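Local coordinates for protein probable benzoylformate decarboxylase (Rhodococcus jostii, PDB 7ORX) that binds thiamine diphosphate and is built like other members of the thiamine diphosphate-dependent enzyme family, at residues F486-V500 with A516-F528. Sequence-based numbering, arbitrary orientation.
Sequences FVHLAEGYGVRGTAV and ADAPTLIEVRTNF
Leu521 N bonds to Arg496 O where strands 496-500 and 520-525 pair in parallel at the edge of the sheet in the C-terminal thiamine diphosphate-binding domain, a beta-alpha-beta unit linked by helix 503-515. That helix packs on the face carrying Thr520 and Val500, while helix 486-493 runs antiparallel to strand 520-525 over the face of Leu521 and Glu523. The backbone ladder goes on with Thr498 N to Leu521 O, then Glu523 N to Thr498 O at 2.9 Å, and ends with Arg525 N to Val500 O; between these last two, Val500 N to Glu523 O is weak. On the helix side, Leu521 CB meets Ala490 CB at 4.1 Å and Leu521 CD2 lies by Phe486 CB. The Schellman motif at Gly494 turns the chain into the strand, and both methyls of Val495 pack on Pro519 CB, CG1 at 3.8 Å. On the face toward helix 503-515, Val500 CG1 packs on Val524 CG2. With CG anti to the backbone N (chi1 179°) and an extended chain, Glu523 reaches the start of helix 486-493. Its OE2 bonds to Asn457, its carboxylate stands 81° from the Phe486 ring plane with Glu523 CD at the ring edge, 4.0 Å from Phe486 CD2, and Glu523 OE1 takes a weak bond from Phe486 N at 3.4 Å.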
loop_
_atom_site.group_PDB
_atom_site.type_symbol
_atom_site.label_atom_id
_atom_site.label_comp_id
_atom_site.label_asym_id
_atom_site.label_seq_id
_atom_site.Cartn_x
_atom_site.Cartn_y
_atom_site.Cartn_z
ATOM N N PHE C 486 -20.198 -2.755 -36.435
ATOM C CA PHE C 486 -19.538 -1.476 -36.047
ATOM C C PHE C 486 -20.201 -0.288 -36.730
ATOM O O PHE C 486 -20.118 0.807 -36.201
ATOM C CB PHE C 486 -18.041 -1.519 -36.355
ATOM C CG PHE C 486 -17.355 -2.478 -35.426
ATOM C CD1 PHE C 486 -16.962 -2.071 -34.165
ATOM C CD2 PHE C 486 -17.229 -3.816 -35.759
ATOM C CE1 PHE C 486 -16.379 -2.964 -33.289
ATOM C CE2 PHE C 486 -16.662 -4.713 -34.877
ATOM C CZ PHE C 486 -16.238 -4.281 -33.639
ATOM N N VAL C 487 -20.843 -0.487 -37.865
ATOM C CA VAL C 487 -21.624 0.592 -38.528
ATOM C C VAL C 487 -22.784 0.954 -37.605
ATOM O O VAL C 487 -22.955 2.127 -37.362
ATOM C CB VAL C 487 -22.096 0.199 -39.942
ATOM C CG1 VAL C 487 -23.051 1.226 -40.521
ATOM C CG2 VAL C 487 -20.892 -0.014 -40.860
ATOM N N HIS C 488 -23.518 -0.023 -37.087
ATOM C CA HIS C 488 -24.637 0.193 -36.134
ATOM C C HIS C 488 -24.087 0.872 -34.878
ATOM O O HIS C 488 -24.747 1.778 -34.363
ATOM C CB HIS C 488 -25.368 -1.126 -35.803
ATOM C CG HIS C 488 -26.490 -1.441 -36.726
ATOM N ND1 HIS C 488 -27.461 -0.500 -37.011
ATOM C CD2 HIS C 488 -26.818 -2.569 -37.408
ATOM C CE1 HIS C 488 -28.340 -1.031 -37.860
ATOM N NE2 HIS C 488 -27.939 -2.293 -38.146
ATOM N N LEU C 489 -22.917 0.464 -34.401
ATOM C CA LEU C 489 -22.348 1.077 -33.181
ATOM C C LEU C 489 -21.993 2.531 -33.475
ATOM O O LEU C 489 -22.421 3.390 -32.713
ATOM C CB LEU C 489 -21.145 0.270 -32.716
ATOM C CG LEU C 489 -21.462 -1.112 -32.150
ATOM C CD1 LEU C 489 -20.241 -1.643 -31.415
ATOM C CD2 LEU C 489 -22.625 -1.080 -31.179
ATOM N N ALA C 490 -21.316 2.802 -34.579
ATOM C CA ALA C 490 -20.948 4.177 -34.994
ATOM C C ALA C 490 -22.193 5.059 -35.056
ATOM O O ALA C 490 -22.174 6.165 -34.542
ATOM C CB ALA C 490 -20.239 4.163 -36.324
ATOM N N GLU C 491 -23.258 4.585 -35.690
ATOM C CA GLU C 491 -24.457 5.420 -35.944
ATOM C C GLU C 491 -25.162 5.577 -34.605
ATOM O O GLU C 491 -25.695 6.661 -34.341
ATOM C CB GLU C 491 -25.303 4.849 -37.079
ATOM C CG GLU C 491 -24.611 4.969 -38.454
ATOM C CD GLU C 491 -25.392 4.395 -39.655
ATOM O OE1 GLU C 491 -25.042 4.745 -40.847
ATOM O OE2 GLU C 491 -26.392 3.626 -39.423
ATOM N N GLY C 492 -25.062 4.568 -33.749
ATOM C CA GLY C 492 -25.545 4.646 -32.356
ATOM C C GLY C 492 -24.948 5.810 -31.597
ATOM O O GLY C 492 -25.648 6.351 -30.762
ATOM N N TYR C 493 -23.699 6.173 -31.876
ATOM C CA TYR C 493 -22.979 7.262 -31.173
ATOM C C TYR C 493 -22.901 8.506 -32.056
ATOM O O TYR C 493 -22.424 9.516 -31.589
ATOM C CB TYR C 493 -21.642 6.741 -30.648
ATOM C CG TYR C 493 -21.771 5.897 -29.396
ATOM C CD1 TYR C 493 -22.516 6.337 -28.324
ATOM C CD2 TYR C 493 -21.169 4.658 -29.269
ATOM C CE1 TYR C 493 -22.653 5.586 -27.169
ATOM C CE2 TYR C 493 -21.281 3.899 -28.109
ATOM C CZ TYR C 493 -22.032 4.367 -27.047
ATOM O OH TYR C 493 -22.225 3.689 -25.874
ATOM N N GLY C 494 -23.517 8.505 -33.233
ATOM C CA GLY C 494 -23.638 9.719 -34.065
ATOM C C GLY C 494 -22.451 9.884 -34.981
ATOM O O GLY C 494 -22.259 10.997 -35.507
ATOM N N VAL C 495 -21.673 8.822 -35.185
ATOM C CA VAL C 495 -20.635 8.788 -36.252
ATOM C C VAL C 495 -21.133 8.023 -37.492
ATOM O O VAL C 495 -21.641 6.919 -37.370
ATOM C CB VAL C 495 -19.328 8.206 -35.717
ATOM C CG1 VAL C 495 -18.240 8.143 -36.783
ATOM C CG2 VAL C 495 -18.873 9.023 -34.554
ATOM N N ARG C 496 -20.883 8.609 -38.652
ATOM C CA ARG C 496 -21.221 8.074 -39.994
ATOM C C ARG C 496 -20.299 6.877 -40.236
ATOM O O ARG C 496 -19.096 7.038 -40.103
ATOM C CB ARG C 496 -21.123 9.221 -41.021
ATOM C CG ARG C 496 -20.497 8.915 -42.386
ATOM C CD ARG C 496 -20.191 10.127 -43.297
ATOM N NE ARG C 496 -20.501 9.860 -44.718
ATOM C CZ ARG C 496 -19.636 9.478 -45.669
ATOM N NH1 ARG C 496 -18.342 9.342 -45.389
ATOM N NH2 ARG C 496 -20.101 9.221 -46.891
ATOM N N GLY C 497 -20.853 5.713 -40.570
ATOM C CA GLY C 497 -20.066 4.484 -40.779
ATOM C C GLY C 497 -20.455 3.752 -42.042
ATOM O O GLY C 497 -21.616 3.792 -42.371
ATOM N N THR C 498 -19.500 3.115 -42.718
ATOM C CA THR C 498 -19.748 2.214 -43.881
ATOM C C THR C 498 -18.939 0.930 -43.657
ATOM O O THR C 498 -17.916 1.017 -42.998
ATOM C CB THR C 498 -19.486 2.927 -45.221
ATOM O OG1 THR C 498 -18.301 2.438 -45.855
ATOM C CG2 THR C 498 -19.377 4.432 -45.077
ATOM N N ALA C 499 -19.436 -0.214 -44.125
ATOM C CA ALA C 499 -18.752 -1.528 -44.168
ATOM C C ALA C 499 -18.308 -1.802 -45.604
ATOM O O ALA C 499 -19.003 -1.452 -46.544
ATOM C CB ALA C 499 -19.662 -2.629 -43.664
ATOM N N VAL C 500 -17.210 -2.516 -45.752
ATOM C CA VAL C 500 -16.396 -2.560 -46.996
ATOM C C VAL C 500 -15.676 -3.901 -46.953
ATOM O O VAL C 500 -15.345 -4.325 -45.848
ATOM C CB VAL C 500 -15.463 -1.334 -46.967
ATOM C CG1 VAL C 500 -14.002 -1.664 -47.197
ATOM C CG2 VAL C 500 -15.930 -0.247 -47.902
ATOM N N ALA C 516 -13.751 14.311 -45.167
ATOM C CA ALA C 516 -14.872 14.633 -44.253
ATOM C C ALA C 516 -14.442 15.635 -43.178
ATOM O O ALA C 516 -13.254 15.656 -42.781
ATOM C CB ALA C 516 -15.379 13.371 -43.608
ATOM N N ASP C 517 -15.400 16.442 -42.717
ATOM C CA ASP C 517 -15.253 17.439 -41.620
ATOM C C ASP C 517 -15.748 16.786 -40.332
ATOM O O ASP C 517 -16.047 17.500 -39.389
ATOM C CB ASP C 517 -16.120 18.687 -41.852
ATOM C CG ASP C 517 -15.779 19.563 -43.066
ATOM O OD1 ASP C 517 -14.585 19.842 -43.279
ATOM O OD2 ASP C 517 -16.712 19.977 -43.801
ATOM N N ALA C 518 -15.961 15.483 -40.321
ATOM C CA ALA C 518 -16.624 14.775 -39.201
ATOM C C ALA C 518 -15.951 13.426 -39.000
ATOM O O ALA C 518 -15.359 12.857 -39.924
ATOM C CB ALA C 518 -18.118 14.623 -39.446
ATOM N N PRO C 519 -16.015 12.862 -37.769
ATOM C CA PRO C 519 -15.604 11.484 -37.546
ATOM C C PRO C 519 -16.312 10.599 -38.572
ATOM O O PRO C 519 -17.489 10.819 -38.861
ATOM C CB PRO C 519 -16.058 11.145 -36.129
ATOM C CG PRO C 519 -17.061 12.208 -35.815
ATOM C CD PRO C 519 -16.591 13.449 -36.555
ATOM N N THR C 520 -15.554 9.641 -39.086
ATOM C CA THR C 520 -15.980 8.591 -40.049
ATOM C C THR C 520 -15.380 7.269 -39.599
ATOM O O THR C 520 -14.226 7.269 -39.132
ATOM C CB THR C 520 -15.491 8.925 -41.458
ATOM O OG1 THR C 520 -14.153 9.406 -41.321
ATOM C CG2 THR C 520 -16.335 9.999 -42.095
ATOM N N LEU C 521 -16.152 6.206 -39.706
ATOM C CA LEU C 521 -15.726 4.840 -39.377
ATOM C C LEU C 521 -15.868 3.995 -40.626
ATOM O O LEU C 521 -16.958 3.991 -41.201
ATOM C CB LEU C 521 -16.632 4.288 -38.284
ATOM C CG LEU C 521 -16.265 2.881 -37.844
ATOM C CD1 LEU C 521 -16.321 2.759 -36.328
ATOM C CD2 LEU C 521 -17.135 1.852 -38.527
ATOM N N ILE C 522 -14.824 3.273 -40.998
ATOM C CA ILE C 522 -14.887 2.241 -42.066
ATOM C C ILE C 522 -14.706 0.889 -41.401
ATOM O O ILE C 522 -13.680 0.699 -40.813
ATOM C CB ILE C 522 -13.784 2.494 -43.088
ATOM C CG1 ILE C 522 -13.990 3.822 -43.803
ATOM C CG2 ILE C 522 -13.687 1.358 -44.058
ATOM C CD1 ILE C 522 -12.706 4.380 -44.373
ATOM N N GLU C 523 -15.668 -0.021 -41.518
ATOM C CA GLU C 523 -15.513 -1.402 -41.025
ATOM C C GLU C 523 -14.995 -2.209 -42.199
ATOM O O GLU C 523 -15.704 -2.322 -43.142
ATOM C CB GLU C 523 -16.827 -1.945 -40.489
ATOM C CG GLU C 523 -16.709 -3.369 -39.999
ATOM C CD GLU C 523 -18.034 -4.048 -39.628
ATOM O OE1 GLU C 523 -19.069 -3.339 -39.550
ATOM O OE2 GLU C 523 -18.047 -5.295 -39.411
ATOM N N VAL C 524 -13.755 -2.641 -42.182
ATOM C CA VAL C 524 -13.155 -3.485 -43.245
ATOM C C VAL C 524 -13.314 -4.916 -42.778
ATOM O O VAL C 524 -12.911 -5.185 -41.669
ATOM C CB VAL C 524 -11.664 -3.182 -43.449
ATOM C CG1 VAL C 524 -11.055 -4.094 -44.486
ATOM C CG2 VAL C 524 -11.441 -1.730 -43.811
ATOM N N ARG C 525 -13.852 -5.793 -43.607
ATOM C CA ARG C 525 -13.825 -7.250 -43.361
ATOM C C ARG C 525 -12.426 -7.735 -43.745
ATOM O O ARG C 525 -12.014 -7.524 -44.906
ATOM C CB ARG C 525 -14.935 -7.945 -44.155
ATOM C CG ARG C 525 -15.300 -9.303 -43.590
ATOM C CD ARG C 525 -14.857 -10.426 -44.502
ATOM N NE ARG C 525 -15.926 -10.858 -45.413
ATOM C CZ ARG C 525 -16.680 -11.959 -45.283
ATOM N NH1 ARG C 525 -16.513 -12.773 -44.251
ATOM N NH2 ARG C 525 -17.602 -12.250 -46.197
ATOM N N THR C 526 -11.708 -8.339 -42.797
ATOM C CA THR C 526 -10.310 -8.820 -42.973
ATOM C C THR C 526 -10.252 -10.338 -42.807
ATOM O O THR C 526 -11.221 -10.914 -42.233
ATOM C CB THR C 526 -9.340 -8.142 -41.994
ATOM O OG1 THR C 526 -9.777 -8.423 -40.668
ATOM C CG2 THR C 526 -9.231 -6.646 -42.211
ATOM N N ASN C 527 -9.170 -10.952 -43.300
ATOM C CA ASN C 527 -8.933 -12.420 -43.253
ATOM C C ASN C 527 -7.887 -12.741 -42.189
ATOM O O ASN C 527 -6.772 -12.058 -42.133
ATOM C CB ASN C 527 -8.433 -12.997 -44.579
ATOM C CG ASN C 527 -9.147 -12.403 -45.771
ATOM O OD1 ASN C 527 -10.387 -12.331 -45.798
ATOM N ND2 ASN C 527 -8.364 -11.958 -46.737
ATOM N N PHE C 528 -8.214 -13.756 -41.391
ATOM C CA PHE C 528 -7.319 -14.321 -40.358
ATOM C C PHE C 528 -6.879 -15.698 -40.859
ATOM O O PHE C 528 -7.808 -16.513 -41.111
ATOM C CB PHE C 528 -7.998 -14.341 -38.977
ATOM C CG PHE C 528 -7.053 -14.823 -37.907
ATOM C CD1 PHE C 528 -5.899 -14.100 -37.616
ATOM C CD2 PHE C 528 -7.264 -16.037 -37.266
ATOM C CE1 PHE C 528 -4.985 -14.567 -36.686
ATOM C CE2 PHE C 528 -6.343 -16.504 -36.344
ATOM C CZ PHE C 528 -5.205 -15.772 -36.055
#